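Local atomic coordinates of YkuI protein (Bacillus subtilis, PDB entry 2BAS), a protein that probably hydrolyses the second messenger cyclic di-GMP, which it binds, and couples an EAL domain to a C-terminal domain associated with signalling. Residues D27-D30 and I31-I35; D234-A237 and N238-Q242; T276-H279 and Q280-T283; Y393-L396 and E397-E400. All coordinates share one frame; numbering follows the deposited sequence.

Interaction 1: D27-D30 and I31-I35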
# COMPACT_ATOMS: atom_id res chain seq x y z
N ASP A 27 -5.41 -41.45 -12.63
CA ASP A 27 -5.23 -42.07 -11.32
C ASP A 27 -3.81 -41.74 -10.86
O ASP A 27 -2.90 -41.65 -11.69
CB ASP A 27 -5.41 -43.59 -11.46
CG ASP A 27 -5.73 -44.29 -10.13
OD1 ASP A 27 -4.92 -44.22 -9.18
OD2 ASP A 27 -6.79 -44.95 -10.07
N PRO A 28 -3.62 -41.49 -9.56
CA PRO A 28 -2.25 -41.34 -9.04
C PRO A 28 -1.37 -42.57 -9.33
O PRO A 28 -0.15 -42.44 -9.43
CB PRO A 28 -2.47 -41.19 -7.53
CG PRO A 28 -3.86 -40.66 -7.40
CD PRO A 28 -4.64 -41.29 -8.51
N LEU A 29 -1.98 -43.74 -9.47
CA LEU A 29 -1.25 -44.97 -9.77
C LEU A 29 -0.72 -45.00 -11.21
O LEU A 29 0.38 -45.49 -11.47
CB LEU A 29 -2.11 -46.21 -9.47
CG LEU A 29 -1.45 -47.58 -9.66
CD1 LEU A 29 -0.23 -47.74 -8.75
CD2 LEU A 29 -2.45 -48.72 -9.45
N ASP A 30 -1.52 -44.47 -12.14
CA ASP A 30 -1.10 -44.36 -13.54
C ASP A 30 0.15 -43.48 -13.66
O ASP A 30 1.02 -43.76 -14.49
CB ASP A 30 -2.24 -43.82 -14.42
CG ASP A 30 -3.48 -44.72 -14.41
OD1 ASP A 30 -3.37 -45.94 -14.17
OD2 ASP A 30 -4.59 -44.19 -14.67
N ILE A 31 0.24 -42.44 -12.83
CA ILE A 31 1.42 -41.58 -12.80
C ILE A 31 2.63 -42.26 -12.13
O ILE A 31 3.73 -42.24 -12.68
CB ILE A 31 1.11 -40.20 -12.13
CG1 ILE A 31 0.04 -39.44 -12.94
CG2 ILE A 31 2.39 -39.35 -12.03
CD1 ILE A 31 -0.59 -38.27 -12.22
N LEU A 32 2.42 -42.88 -10.98
CA LEU A 32 3.53 -43.45 -10.21
C LEU A 32 4.26 -44.62 -10.86
O LEU A 32 5.48 -44.71 -10.76
CB LEU A 32 3.07 -43.83 -8.80
CG LEU A 32 2.85 -42.63 -7.87
CD1 LEU A 32 2.14 -43.06 -6.59
CD2 LEU A 32 4.17 -41.93 -7.55
N THR A 33 3.53 -45.53 -11.50
CA THR A 33 4.19 -46.65 -12.17
C THR A 33 4.76 -46.25 -13.53
O THR A 33 5.65 -46.93 -14.06
CB THR A 33 3.31 -47.92 -12.24
OG1 THR A 33 1.99 -47.57 -12.67
CG2 THR A 33 3.23 -48.59 -10.87
N ASN A 34 4.28 -45.15 -14.09
CA ASN A 34 4.85 -44.60 -15.33
C ASN A 34 5.75 -43.39 -15.07
O ASN A 34 5.86 -42.48 -15.90
CB ASN A 34 3.75 -44.25 -16.34
CG ASN A 34 3.05 -45.47 -16.88
OD1 ASN A 34 3.65 -46.28 -17.59
ND2 ASN A 34 1.77 -45.61 -16.56
N ILE A 35 6.41 -43.40 -13.91
CA ILE A 35 7.25 -42.29 -13.49
C ILE A 35 8.28 -41.87 -14.55
O ILE A 35 8.75 -40.73 -14.54
CB ILE A 35 7.91 -42.57 -12.12
CG1 ILE A 35 8.45 -41.27 -11.48
CG2 ILE A 35 8.97 -43.66 -12.23
CD1 ILE A 35 8.75 -41.40 -10.00
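The T33 side chain lies obliquely across that of L29 one helical turn back, its methyl CG2 4.1 Å from L29 CD1, while its hydroxyl bonds the L29 carbonyl. With chi1 at 46°, OG1 sits between the backbone N and the carbonyl carbon of T33, and from there it reaches L29 O at 2.9 Å. L29 O also accepts the backbone N of T33 at 3.2 Å, and the two donors approach from opposite faces of the carbonyl plane. A second side-chain-to-carbonyl bond follows at the next residue: N34 ND2 meets D30 O at 2.9 Å, in the carbonyl plane and on a lone pair. At the start of helix 28-33, D27 is the N-cap, its OD1 accepting L29 N at 3.0 Å in a nearly straight bond of 170°. Between these ends L32 N donates to P28 O at 3.0 Å, and L32 CG rests beside the same oxygen. P28 and I31 pack on F74, and L32 on Y84 and V88 of helix 82-100. The short helix is thus fastened by polar side chains at its start and around T33 and N34, while P28, I31 and L32 pack against neighbouring parts of the EAL domain.

Interaction 2: D234-A237 and N238-Q242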
# COMPACT_ATOMS: atom_id res chain seq x y z
N ASP A 234 -0.20 -14.95 -15.58
CA ASP A 234 -1.52 -15.20 -16.17
C ASP A 234 -2.01 -14.06 -17.08
O ASP A 234 -3.19 -13.71 -17.07
CB ASP A 234 -2.56 -15.55 -15.10
CG ASP A 234 -2.42 -16.98 -14.58
OD1 ASP A 234 -1.98 -17.88 -15.34
OD2 ASP A 234 -2.76 -17.22 -13.40
N ILE A 235 -1.09 -13.48 -17.85
CA ILE A 235 -1.41 -12.49 -18.86
C ILE A 235 -1.91 -13.22 -20.10
O ILE A 235 -1.16 -13.94 -20.76
CB ILE A 235 -0.19 -11.62 -19.22
CG1 ILE A 235 0.24 -10.78 -18.02
CG2 ILE A 235 -0.52 -10.71 -20.39
CD1 ILE A 235 1.63 -10.23 -18.13
N GLU A 236 -3.19 -13.04 -20.40
CA GLU A 236 -3.81 -13.75 -21.51
C GLU A 236 -4.70 -12.86 -22.39
O GLU A 236 -5.57 -13.37 -23.11
CB GLU A 236 -4.58 -14.98 -21.00
CG GLU A 236 -5.69 -14.69 -20.00
CD GLU A 236 -6.39 -15.96 -19.55
OE1 GLU A 236 -5.73 -16.85 -18.96
OE2 GLU A 236 -7.61 -16.08 -19.79
N ALA A 237 -4.46 -11.55 -22.34
CA ALA A 237 -5.18 -10.58 -23.18
C ALA A 237 -4.34 -9.31 -23.31
O ALA A 237 -3.23 -9.23 -22.79
CB ALA A 237 -6.56 -10.27 -22.60
N ASN A 238 -4.88 -8.31 -23.99
CA ASN A 238 -4.13 -7.08 -24.18
C ASN A 238 -4.18 -6.15 -22.97
O ASN A 238 -3.14 -5.66 -22.52
CB ASN A 238 -4.61 -6.35 -25.43
CG ASN A 238 -3.54 -5.45 -26.01
OD1 ASN A 238 -2.35 -5.78 -25.96
ND2 ASN A 238 -3.96 -4.32 -26.56
N PHE A 239 -5.38 -5.93 -22.43
CA PHE A 239 -5.57 -5.04 -21.29
C PHE A 239 -4.80 -5.48 -20.03
O PHE A 239 -4.53 -4.65 -19.15
CB PHE A 239 -7.06 -4.84 -20.99
CG PHE A 239 -7.75 -6.06 -20.43
CD1 PHE A 239 -7.76 -6.32 -19.05
CD2 PHE A 239 -8.41 -6.95 -21.28
CE1 PHE A 239 -8.40 -7.44 -18.54
CE2 PHE A 239 -9.05 -8.08 -20.77
CZ PHE A 239 -9.04 -8.32 -19.40
N GLN A 240 -4.47 -6.77 -19.95
CA GLN A 240 -3.71 -7.31 -18.81
C GLN A 240 -2.22 -6.97 -18.91
O GLN A 240 -1.58 -6.64 -17.91
CB GLN A 240 -3.93 -8.82 -18.69
CG GLN A 240 -5.31 -9.18 -18.16
CD GLN A 240 -5.68 -10.64 -18.36
OE1 GLN A 240 -6.37 -11.23 -17.53
NE2 GLN A 240 -5.24 -11.22 -19.47
N LEU A 241 -1.68 -7.04 -20.13
CA LEU A 241 -0.30 -6.64 -20.40
C LEU A 241 -0.18 -5.13 -20.19
O LEU A 241 0.75 -4.66 -19.54
CB LEU A 241 0.11 -7.02 -21.82
CG LEU A 241 1.55 -6.70 -22.22
CD1 LEU A 241 2.56 -7.41 -21.32
CD2 LEU A 241 1.78 -7.04 -23.69
N GLN A 242 -1.15 -4.40 -20.75
CA GLN A 242 -1.30 -2.97 -20.52
C GLN A 242 -1.25 -2.68 -19.03
O GLN A 242 -0.43 -1.89 -18.57
CB GLN A 242 -2.62 -2.48 -21.15
CG GLN A 242 -3.38 -1.37 -20.39
CD GLN A 242 -2.81 0.02 -20.61
OE1 GLN A 242 -2.97 0.62 -21.69
NE2 GLN A 242 -2.16 0.56 -19.58
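The F239 ring receives the A237 methyl at an oblique angle, with A237 CB 3.8 Å from F239 CE2, while the E236 carboxylate and the Q240 amide belong to side chains that run side by side in the same direction with their planes 83° apart. With chi1 of F239 at 70°, CG lies between the backbone N and the carbonyl carbon, and the ring comes back to the A237 methyl. Q240 extends into the bend, and its amide end, modelled as NE2, stands 2.9 Å from E236 N and 3.0 Å from A237 N. The amide oxygen and nitrogen are probably interchanged; with them exchanged, an oxygen could accept from these two N-H groups. A leucine in its place would probably leave those two backbone groups facing a hydrocarbon and set the bend freer to shift. Farther in, I235 CG2 packs on L241 CB at 4.0 Å, and both side chains touch F252 of strand 249-252. The E236 carboxylate forms a salt bridge with K204. The loop leaves the C-terminal end of strand 229-233 in the barrel-like EAL fold. The buried I235-L241 pair is apolar, while a polar amide faces the backbone N-H groups of the bend.

Interaction 3: T276-H279 and Q280-T283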
# COMPACT_ATOMS: atom_id res chain seq x y z
N THR A 276 7.13 -2.58 -29.92
CA THR A 276 6.12 -1.69 -30.50
C THR A 276 4.87 -1.63 -29.62
O THR A 276 4.28 -0.56 -29.47
CB THR A 276 5.69 -2.10 -31.94
OG1 THR A 276 4.79 -3.21 -31.90
CG2 THR A 276 6.91 -2.42 -32.82
N GLU A 277 4.49 -2.76 -29.04
CA GLU A 277 3.30 -2.80 -28.20
C GLU A 277 3.45 -1.89 -26.97
O GLU A 277 2.46 -1.32 -26.49
CB GLU A 277 2.96 -4.24 -27.81
CG GLU A 277 1.52 -4.44 -27.31
CD GLU A 277 0.94 -5.80 -27.69
OE1 GLU A 277 -0.25 -5.83 -28.09
OE2 GLU A 277 1.65 -6.83 -27.62
N PHE A 278 4.68 -1.73 -26.49
CA PHE A 278 4.95 -0.81 -25.39
C PHE A 278 4.89 0.66 -25.83
O PHE A 278 4.46 1.52 -25.05
CB PHE A 278 6.28 -1.11 -24.69
CG PHE A 278 6.29 -2.41 -23.91
CD1 PHE A 278 5.10 -3.04 -23.53
CD2 PHE A 278 7.50 -2.98 -23.51
CE1 PHE A 278 5.12 -4.24 -22.80
CE2 PHE A 278 7.53 -4.18 -22.78
CZ PHE A 278 6.34 -4.80 -22.42
N HIS A 279 5.30 0.94 -27.07
CA HIS A 279 5.25 2.30 -27.60
C HIS A 279 3.83 2.84 -27.66
O HIS A 279 3.61 4.04 -27.49
CB HIS A 279 5.89 2.38 -28.99
CG HIS A 279 7.38 2.52 -28.97
ND1 HIS A 279 8.23 1.52 -29.41
CD2 HIS A 279 8.17 3.54 -28.56
CE1 HIS A 279 9.48 1.92 -29.28
NE2 HIS A 279 9.48 3.14 -28.76
N GLN A 280 2.87 1.96 -27.92
CA GLN A 280 1.46 2.32 -27.88
C GLN A 280 1.12 2.73 -26.45
O GLN A 280 0.54 3.79 -26.23
CB GLN A 280 0.57 1.18 -28.35
CG GLN A 280 0.83 0.71 -29.78
CD GLN A 280 0.14 -0.61 -30.12
OE1 GLN A 280 -1.09 -0.70 -30.10
NE2 GLN A 280 0.93 -1.63 -30.44
N PHE A 281 1.53 1.90 -25.48
CA PHE A 281 1.32 2.17 -24.05
C PHE A 281 1.92 3.51 -23.61
O PHE A 281 1.29 4.26 -22.86
CB PHE A 281 1.91 1.06 -23.17
CG PHE A 281 1.32 -0.31 -23.40
CD1 PHE A 281 2.11 -1.44 -23.25
CD2 PHE A 281 -0.01 -0.48 -23.76
CE1 PHE A 281 1.59 -2.72 -23.46
CE2 PHE A 281 -0.54 -1.76 -23.97
CZ PHE A 281 0.27 -2.87 -23.81
N ILE A 282 3.14 3.79 -24.07
CA ILE A 282 3.82 5.05 -23.74
C ILE A 282 3.05 6.26 -24.27
O ILE A 282 2.72 7.17 -23.51
CB ILE A 282 5.29 5.07 -24.24
CG1 ILE A 282 6.11 4.00 -23.50
CG2 ILE A 282 5.91 6.46 -24.08
CD1 ILE A 282 7.49 3.77 -24.09
N THR A 283 2.73 6.25 -25.57
CA THR A 283 2.00 7.35 -26.22
C THR A 283 0.60 7.57 -25.64
O THR A 283 0.14 8.71 -25.54
CB THR A 283 1.90 7.15 -27.75
OG1 THR A 283 1.47 5.81 -28.02
CG2 THR A 283 3.26 7.35 -28.40
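F278 and F281 meet rim to rim, without stacking face on face, with centroids 5.9 Å apart and planes inclined at 37°; the nearest atoms are the CD1 atoms of both residues. The F281 ring also has the E277 carbonyl on one face, the oxygen lying 3.2 Å above the ring plane and over its centre. The aliphatic part of E277 joins in: CG, anti to the backbone N (chi1 -162°), comes 4.0 Å from F281 CZ, and the carboxylate lies only 6° from parallel to the ring.

Backbone hydrogen bonds from residue i+4 to i carry the helix through this patch. I282 N reaches F278 O at 2.8 Å, and T283 N meets H279 O at 3.1 Å. Q280 N to T276 O is longer, at 3.3 Å, and the bond from F281 N to E277 O is weak.

Polar side chains fold back onto the same backbone. T283 OG1 lies 2.8 Å from H279 O and is also near Q280 O, so its one proton may serve either carbonyl. Q280 runs extended along the helix, bringing its amide beside E277 CA and T276 O.

These residues belong to the long helix 271-311. It packs against helix 238-246, where F278 stacks with W245, and E277 and F281 touch L241 and Q242; E277 OE1 is also hydrogen-bonded to Y256 in a loop. H279 and I282 also pack on E342 and S369 of the second subunit, respectively.

Interaction 4: Y393-L396 and E397-E400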
# COMPACT_ATOMS: atom_id res chain seq x y z
N TYR A 393 -8.99 10.53 -4.75
CA TYR A 393 -9.14 9.89 -3.46
C TYR A 393 -10.59 9.98 -2.98
O TYR A 393 -11.38 10.76 -3.51
CB TYR A 393 -8.16 10.49 -2.47
CG TYR A 393 -8.53 11.86 -1.97
CD1 TYR A 393 -9.18 12.01 -0.74
CD2 TYR A 393 -8.21 12.99 -2.70
CE1 TYR A 393 -9.51 13.27 -0.25
CE2 TYR A 393 -8.54 14.27 -2.22
CZ TYR A 393 -9.19 14.39 -0.99
OH TYR A 393 -9.54 15.63 -0.51
N SER A 394 -10.94 9.20 -1.97
CA SER A 394 -12.33 9.13 -1.52
C SER A 394 -12.69 10.14 -0.41
O SER A 394 -12.04 10.17 0.64
CB SER A 394 -12.63 7.70 -1.08
OG SER A 394 -13.96 7.58 -0.65
N ASP A 395 -13.70 10.97 -0.64
CA ASP A 395 -14.09 11.97 0.38
C ASP A 395 -14.72 11.28 1.58
O ASP A 395 -15.70 10.55 1.43
CB ASP A 395 -15.07 12.98 -0.20
CG ASP A 395 -15.48 14.04 0.81
OD1 ASP A 395 -16.59 13.91 1.34
OD2 ASP A 395 -14.70 14.98 1.08
N LEU A 396 -14.18 11.51 2.77
CA LEU A 396 -14.66 10.81 3.97
C LEU A 396 -16.11 11.08 4.36
O LEU A 396 -16.79 10.18 4.87
CB LEU A 396 -13.74 11.01 5.17
CG LEU A 396 -12.69 9.92 5.40
CD1 LEU A 396 -11.93 10.19 6.69
CD2 LEU A 396 -13.32 8.52 5.46
N GLU A 397 -16.58 12.29 4.10
CA GLU A 397 -17.96 12.65 4.44
C GLU A 397 -18.95 12.18 3.39
O GLU A 397 -19.89 11.46 3.72
CB GLU A 397 -18.10 14.16 4.70
CG GLU A 397 -17.32 14.63 5.94
CD GLU A 397 -17.31 16.15 6.14
OE1 GLU A 397 -17.79 16.90 5.25
OE2 GLU A 397 -16.82 16.60 7.20
N THR A 398 -18.75 12.57 2.13
CA THR A 398 -19.72 12.28 1.08
C THR A 398 -19.69 10.84 0.56
O THR A 398 -20.73 10.27 0.21
CB THR A 398 -19.66 13.28 -0.10
OG1 THR A 398 -18.46 13.09 -0.85
CG2 THR A 398 -19.73 14.71 0.40
N GLY A 399 -18.50 10.24 0.54
CA GLY A 399 -18.33 8.86 0.11
C GLY A 399 -18.17 8.68 -1.39
O GLY A 399 -18.54 7.64 -1.94
N GLU A 400 -17.63 9.69 -2.05
CA GLU A 400 -17.39 9.58 -3.49
C GLU A 400 -15.97 9.99 -3.82
O GLU A 400 -15.33 10.70 -3.06
CB GLU A 400 -18.41 10.39 -4.31
CG GLU A 400 -18.46 11.87 -3.99
CD GLU A 400 -19.36 12.66 -4.93
OE1 GLU A 400 -18.96 13.78 -5.32
OE2 GLU A 400 -20.47 12.18 -5.29
O HOH W 1 -15.57 6.41 -2.45
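D395 OD1 gathers the donors of the turn that follows it. T398 N meets it at 2.7 Å, nearly along the carboxylate C-O axis, while T398 OG1 comes in at 3.0 Å from above the carboxylate plane; E397 N adds a weak third bond. CG of D395, anti to the backbone N (chi1 -179°), swings the carboxylate over the turn. D395 O accepts G399 N at 3.0 Å, and D395 N donates to E400 O at 2.9 Å. The OD1 bond to T398 N and the D395 O bond to G399 N make an Asx motif in the hairpin loop between strands 388-394 and 401-409 of the antiparallel sheet. G399 has left-handed backbone angles, where a side chain would collide with the preceding carbonyl oxygen. With an alanine in place of D395, T398 N and OG1 would probably be left without their acceptor, and the turn held less firmly. Farther out, R335 forms salt bridges with D395 OD2 and E397 OE1, probably offsetting the like charges and helping to hold the carboxylate. A water joins S394 OG at 2.7 Å and, weakly, G399 O. Y393 makes a cation-pi contact with R224 of the second subunit.

How the interactions relate
In chain order the four contacts run from the EAL domain to the C-terminal domain. Interaction 1 lies at the N-terminal edge of the EAL domain, its centre about 36 Å from that of interaction 2, whose loop leads from strand 229-233 into helix 238-246. Interactions 2 and 3 touch, their centres about 14 Å apart: L241 and Q242 meet E277 and F281, so helix 238-246 rests against the long helix 271-311. That helix leads on to the antiparallel sheet carrying interaction 4, whose centre is about 34 Å from that of interaction 3 and about 58 Å from that of interaction 1. Interactions 3 and 4 both touch the second subunit, so dimer contacts lie at helix and hairpin alike.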